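Local coordinates for protein mannose-specific lectin 2 chain 1 (Colocasia esculenta, PDB 5T1X) that binds mannose as one chain of a bulb-type (GNA-related), heterotetrameric lectin that agglutinates rabbit erythrocytes, at residues Asn4-Gly9 / Cys51-Thr56; Gly81-Val86 / Phe96-Phe101. All blocks are in the same frame, centred on the assembly; numbering follows the deposited sequence.

Contact 1. Residues Asn4-Gly9 / Cys51-Thr56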
loop_
_atom_site.group_PDB
_atom_site.type_symbol
_atom_site.label_atom_id
_atom_site.label_comp_id
_atom_site.label_asym_id
_atom_site.label_seq_id
_atom_site.Cartn_x
_atom_site.Cartn_y
_atom_site.Cartn_z
ATOM N N ASN A 4 -3.571 -1.361 7.971
ATOM C CA ASN A 4 -4.496 -0.980 6.900
ATOM C C ASN A 4 -4.151 -1.650 5.553
ATOM O O ASN A 4 -4.606 -1.193 4.506
ATOM C CB ASN A 4 -4.460 0.548 6.756
ATOM C CG ASN A 4 -3.055 1.087 6.643
ATOM O OD1 ASN A 4 -2.107 0.360 6.310
ATOM N ND2 ASN A 4 -2.875 2.349 7.002
ATOM N N TYR A 5 -3.336 -2.713 5.575
ATOM C CA TYR A 5 -3.029 -3.442 4.345
ATOM C C TYR A 5 -2.786 -4.908 4.616
ATOM O O TYR A 5 -2.439 -5.296 5.735
ATOM C CB TYR A 5 -1.820 -2.845 3.585
ATOM C CG TYR A 5 -0.488 -3.007 4.293
ATOM C CD1 TYR A 5 0.218 -4.204 4.226
ATOM C CD2 TYR A 5 0.101 -1.940 4.969
ATOM C CE1 TYR A 5 1.437 -4.366 4.890
ATOM C CE2 TYR A 5 1.341 -2.076 5.593
ATOM C CZ TYR A 5 2.002 -3.293 5.555
ATOM O OH TYR A 5 3.217 -3.456 6.182
ATOM N N LEU A 6 -2.943 -5.708 3.557
ATOM C CA LEU A 6 -2.679 -7.133 3.499
ATOM C C LEU A 6 -1.815 -7.383 2.272
ATOM O O LEU A 6 -2.229 -7.057 1.160
ATOM C CB LEU A 6 -4.008 -7.922 3.427
ATOM C CG LEU A 6 -3.918 -9.430 3.189
ATOM C CD1 LEU A 6 -3.569 -10.153 4.449
ATOM C CD2 LEU A 6 -5.236 -9.984 2.663
ATOM N N LEU A 7 -0.606 -7.928 2.469
ATOM C CA LEU A 7 0.287 -8.230 1.344
ATOM C C LEU A 7 0.090 -9.665 0.895
ATOM O O LEU A 7 -0.293 -10.518 1.708
ATOM C CB LEU A 7 1.766 -8.015 1.725
ATOM C CG LEU A 7 2.177 -6.658 2.285
ATOM C CD1 LEU A 7 3.643 -6.658 2.662
ATOM C CD2 LEU A 7 1.848 -5.523 1.321
ATOM N N SER A 8 0.380 -9.956 -0.383
ATOM C CA SER A 8 0.281 -11.328 -0.885
ATOM C C SER A 8 1.211 -12.220 -0.034
ATOM O O SER A 8 2.349 -11.839 0.254
ATOM C CB SER A 8 0.613 -11.388 -2.376
ATOM O OG SER A 8 1.788 -10.665 -2.692
ATOM N N GLY A 9 0.663 -13.317 0.479
ATOM C CA GLY A 9 1.389 -14.216 1.371
ATOM C C GLY A 9 1.015 -14.040 2.835
ATOM O O GLY A 9 1.323 -14.910 3.654
ATOM N N CYS A 51 -12.658 -18.899 9.348
ATOM C CA CYS A 51 -12.352 -18.335 8.025
ATOM C C CYS A 51 -11.254 -17.290 8.076
ATOM O O CYS A 51 -11.146 -16.532 9.042
ATOM C CB CYS A 51 -13.606 -17.783 7.359
ATOM S SG CYS A 51 -14.877 -19.041 7.063
ATOM N N LYS A 52 -10.444 -17.252 7.003
ATOM C CA LYS A 52 -9.288 -16.362 6.860
ATOM C C LYS A 52 -9.256 -15.717 5.482
ATOM O O LYS A 52 -9.696 -16.326 4.504
ATOM C CB LYS A 52 -7.992 -17.172 7.071
ATOM C CG LYS A 52 -7.814 -17.761 8.474
ATOM C CD LYS A 52 -6.836 -18.934 8.474
ATOM C CE LYS A 52 -6.629 -19.531 9.848
ATOM N NZ LYS A 52 -7.842 -20.237 10.347
ATOM N N LEU A 53 -8.689 -14.504 5.399
ATOM C CA LEU A 53 -8.528 -13.766 4.150
ATOM C C LEU A 53 -7.074 -13.811 3.733
ATOM O O LEU A 53 -6.189 -13.557 4.552
ATOM C CB LEU A 53 -9.004 -12.301 4.307
ATOM C CG LEU A 53 -8.929 -11.400 3.067
ATOM C CD1 LEU A 53 -9.898 -11.847 1.971
ATOM C CD2 LEU A 53 -9.209 -9.957 3.435
ATOM N N THR A 54 -6.825 -14.165 2.467
ATOM C CA THR A 54 -5.479 -14.208 1.899
ATOM C C THR A 54 -5.479 -13.474 0.556
ATOM O O THR A 54 -6.539 -13.158 -0.000
ATOM C CB THR A 54 -4.946 -15.651 1.756
ATOM O OG1 THR A 54 -5.860 -16.435 0.995
ATOM C CG2 THR A 54 -4.619 -16.308 3.104
ATOM N N LEU A 55 -4.286 -13.191 0.052
ATOM C CA LEU A 55 -4.104 -12.514 -1.225
ATOM C C LEU A 55 -3.104 -13.329 -2.024
ATOM O O LEU A 55 -1.991 -13.551 -1.554
ATOM C CB LEU A 55 -3.638 -11.065 -0.984
ATOM C CG LEU A 55 -3.372 -10.162 -2.200
ATOM C CD1 LEU A 55 -4.646 -9.886 -2.982
ATOM C CD2 LEU A 55 -2.774 -8.843 -1.749
ATOM N N THR A 56 -3.521 -13.844 -3.184
ATOM C CA THR A 56 -2.652 -14.693 -4.014
ATOM C C THR A 56 -1.537 -13.880 -4.681
ATOM O O THR A 56 -1.574 -12.645 -4.696
ATOM C CB THR A 56 -3.453 -15.472 -5.076
ATOM O OG1 THR A 56 -3.870 -14.602 -6.130
ATOM C CG2 THR A 56 -4.635 -16.215 -4.500
HETATM O O HOH W 1 -1.909 -14.474 1.354
#
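Leu6 and Leu55 meet in the interior of the bulb-type lectin fold, where strand 5-7 of one antiparallel sheet runs at 62° to strand 52-55 of another. The buried part is made of leucines. CD2 of Leu6 is the branch that does the touching: it packs 4.0 Å from both CG and CD2 of Leu53 and 4.1 Å from CB of Leu55. Leu55 returns the contact with its own CD2, which lies against backbone, 3.5 Å from the carbonyl O of Leu6. The CB of Leu55 points toward segment 4-9; with CG anti to the backbone N (chi1 180°), CG lies 4.1 Å from Ser8 CA. Leu61, on neighbouring strand 61-64 of the sheet that holds Leu55, touches both Leu6 and Leu55.

The backbones come closest at Ser8 and Leu55, where Ser8 CA makes a CA-H...O contact of 3.2 Å with Leu55 O and Ser8 CB rests near the carbonyl O of Thr56. The hydroxyl of Ser8 is engaged elsewhere, with Tyr83 N. The looser, solvent side is at exposed Gly9. Its N-H is shared, weakly with Leu55 O at 3.4 Å from Gly9 N and chiefly with water 1, which accepts hydrogen bonds from Gly9 N and Leu55 N, each at 3.0 Å.

Contact 2. Residues Gly81-Val86 / Phe96-Phe101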
loop_
_atom_site.group_PDB
_atom_site.type_symbol
_atom_site.label_atom_id
_atom_site.label_comp_id
_atom_site.label_asym_id
_atom_site.label_seq_id
_atom_site.Cartn_x
_atom_site.Cartn_y
_atom_site.Cartn_z
ATOM N N GLY A 81 3.416 -11.972 -8.972
ATOM C CA GLY A 81 4.242 -10.970 -8.316
ATOM C C GLY A 81 3.754 -10.675 -6.919
ATOM O O GLY A 81 3.073 -11.505 -6.310
ATOM N N ASN A 82 4.122 -9.488 -6.413
ATOM C CA ASN A 82 3.788 -9.009 -5.066
ATOM C C ASN A 82 2.669 -7.995 -5.142
ATOM O O ASN A 82 2.786 -7.003 -5.866
ATOM C CB ASN A 82 5.024 -8.381 -4.397
ATOM C CG ASN A 82 6.204 -9.314 -4.259
ATOM O OD1 ASN A 82 6.082 -10.448 -3.810
ATOM N ND2 ASN A 82 7.383 -8.842 -4.624
ATOM N N TYR A 83 1.592 -8.240 -4.384
ATOM C CA TYR A 83 0.409 -7.383 -4.393
ATOM C C TYR A 83 0.122 -6.845 -3.005
ATOM O O TYR A 83 0.629 -7.373 -2.012
ATOM C CB TYR A 83 -0.805 -8.179 -4.919
ATOM C CG TYR A 83 -0.724 -8.436 -6.409
ATOM C CD1 TYR A 83 -1.410 -7.632 -7.310
ATOM C CD2 TYR A 83 0.063 -9.467 -6.919
ATOM C CE1 TYR A 83 -1.295 -7.826 -8.686
ATOM C CE2 TYR A 83 0.210 -9.652 -8.295
ATOM C CZ TYR A 83 -0.474 -8.826 -9.173
ATOM O OH TYR A 83 -0.353 -8.984 -10.526
ATOM N N ALA A 84 -0.709 -5.810 -2.943
ATOM C CA ALA A 84 -1.117 -5.218 -1.668
ATOM C C ALA A 84 -2.595 -4.846 -1.706
ATOM O O ALA A 84 -3.022 -4.141 -2.625
ATOM C CB ALA A 84 -0.269 -3.988 -1.362
ATOM N N ALA A 85 -3.373 -5.329 -0.725
ATOM C CA ALA A 85 -4.781 -4.958 -0.550
ATOM C C ALA A 85 -4.782 -3.881 0.514
ATOM O O ALA A 85 -4.332 -4.138 1.629
ATOM C CB ALA A 85 -5.630 -6.153 -0.146
ATOM N N VAL A 86 -5.170 -2.657 0.146
ATOM C CA VAL A 86 -5.053 -1.480 1.013
ATOM C C VAL A 86 -6.408 -0.886 1.323
ATOM O O VAL A 86 -7.230 -0.718 0.421
ATOM C CB VAL A 86 -4.133 -0.422 0.332
ATOM C CG1 VAL A 86 -4.015 0.858 1.167
ATOM C CG2 VAL A 86 -2.752 -0.996 0.050
ATOM N N PHE A 96 -3.773 -3.422 -5.206
ATOM C CA PHE A 96 -2.781 -2.800 -6.086
ATOM C C PHE A 96 -1.692 -3.767 -6.423
ATOM O O PHE A 96 -1.142 -4.400 -5.516
ATOM C CB PHE A 96 -2.122 -1.610 -5.379
ATOM C CG PHE A 96 -3.008 -0.434 -5.049
ATOM C CD1 PHE A 96 -3.132 0.626 -5.931
ATOM C CD2 PHE A 96 -3.647 -0.351 -3.817
ATOM C CE1 PHE A 96 -3.923 1.734 -5.612
ATOM C CE2 PHE A 96 -4.425 0.766 -3.489
ATOM C CZ PHE A 96 -4.558 1.799 -4.388
ATOM N N GLY A 97 -1.311 -3.829 -7.692
ATOM C CA GLY A 97 -0.174 -4.655 -8.035
ATOM C C GLY A 97 0.019 -4.954 -9.499
ATOM O O GLY A 97 -0.869 -4.679 -10.313
ATOM N N PRO A 98 1.162 -5.592 -9.841
ATOM C CA PRO A 98 2.265 -6.004 -8.950
ATOM C C PRO A 98 3.141 -4.832 -8.519
ATOM O O PRO A 98 2.941 -3.706 -8.963
ATOM C CB PRO A 98 3.056 -6.993 -9.819
ATOM C CG PRO A 98 2.874 -6.455 -11.209
ATOM C CD PRO A 98 1.449 -5.944 -11.248
ATOM N N SER A 99 4.122 -5.098 -7.658
ATOM C CA SER A 99 5.044 -4.049 -7.248
ATOM C C SER A 99 5.900 -3.663 -8.439
ATOM O O SER A 99 6.221 -4.520 -9.280
ATOM C CB SER A 99 5.907 -4.512 -6.081
ATOM O OG SER A 99 6.654 -5.667 -6.413
ATOM N N VAL A 100 6.210 -2.370 -8.558
ATOM C CA VAL A 100 6.978 -1.849 -9.685
ATOM C C VAL A 100 8.302 -1.243 -9.215
ATOM O O VAL A 100 9.153 -0.947 -10.048
ATOM C CB VAL A 100 6.170 -0.826 -10.545
ATOM C CG1 VAL A 100 4.921 -1.473 -11.145
ATOM C CG2 VAL A 100 5.813 0.426 -9.747
ATOM N N PHE A 101 8.462 -1.026 -7.896
ATOM C CA PHE A 101 9.667 -0.408 -7.351
ATOM C C PHE A 101 9.801 -0.710 -5.867
ATOM O O PHE A 101 8.809 -0.758 -5.149
ATOM C CB PHE A 101 9.639 1.110 -7.601
ATOM C CG PHE A 101 10.827 1.886 -7.089
ATOM C CD1 PHE A 101 12.057 1.810 -7.731
ATOM C CD2 PHE A 101 10.712 2.704 -5.971
ATOM C CE1 PHE A 101 13.160 2.527 -7.252
ATOM C CE2 PHE A 101 11.810 3.436 -5.504
ATOM C CZ PHE A 101 13.025 3.340 -6.148
HETATM O O HOH W 2 6.082 -7.913 -7.946
HETATM O O HOH W 3 8.519 -6.225 -4.363
#
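Ala84 and Phe96 form an antiparallel hydrogen-bonded pair, and its two backbone bonds are the strongest polar links here. Phe96 N reaches Ala84 O at 2.8 Å and is almost straight, with 178° at the hydrogen; Ala84 N returns to Phe96 O at 3.0 Å. Beyond this pair, regular pairing gives way at Gly97 and the cis peptide before Pro98. The chains meet again where Ser99 N makes a weak hydrogen bond to Asn82 O. Two waters bridge the outer end: water 2 joins Asn82 N to Ser99 OG, while water 3 joins Asn82 ND2 to the same hydroxyl.

Packing gathers at two rings, Tyr83 and Phe96. Pro98 CA sits over one face of the Tyr83 ring, 4.1 Å from the ring centroid and offset toward the rim, a CH-pi contact. The two side chains lie side by side, pointing the same way, and Pro98 CD comes 3.6 Å from Tyr83 OH. Gly97 CA lies 3.3 Å from Tyr83 CD1, so the ring packs directly on the glycine backbone. The Tyr83 hydroxyl is hydrogen-bonded to Val79 O. At the other end Phe96 has CG anti to the carbonyl carbon (chi1 -65°), and Val86 CB meets the edge of its ring, 4.0 Å from Phe96 CE2, the side chains crossing at about a right angle.

The segments belong to the hairpin of strands 84-88 and 92-103. Strand 5-7 flanks 84-88 on its other side, and beyond 92-103 the antiparallel sheet continues into a strand of the neighbouring lectin chain.

Contacts 1 and 2 lie in series along the chain, their centres 12 Å apart, and join through the sheet that holds both strand 5-7 and strand 84-88. Leu6 O is 2.8 Å from Ala85 N, a probable hydrogen bond. Segment 4-9 thus turns one side to another sheet in contact 1 and, in that shared sheet, borders the hairpin of contact 2; both contacts reach the neighbouring lectin chain. Contact 1 is the nearer to sugar-binding residues: the Leu53 side chain is about 7 Å from that of Trp40, which probably binds mannose, and about 9 Å from that of mannose-binding Cys31, the disulfide partner of Cys51. Contact 2 lies away from the mannose site.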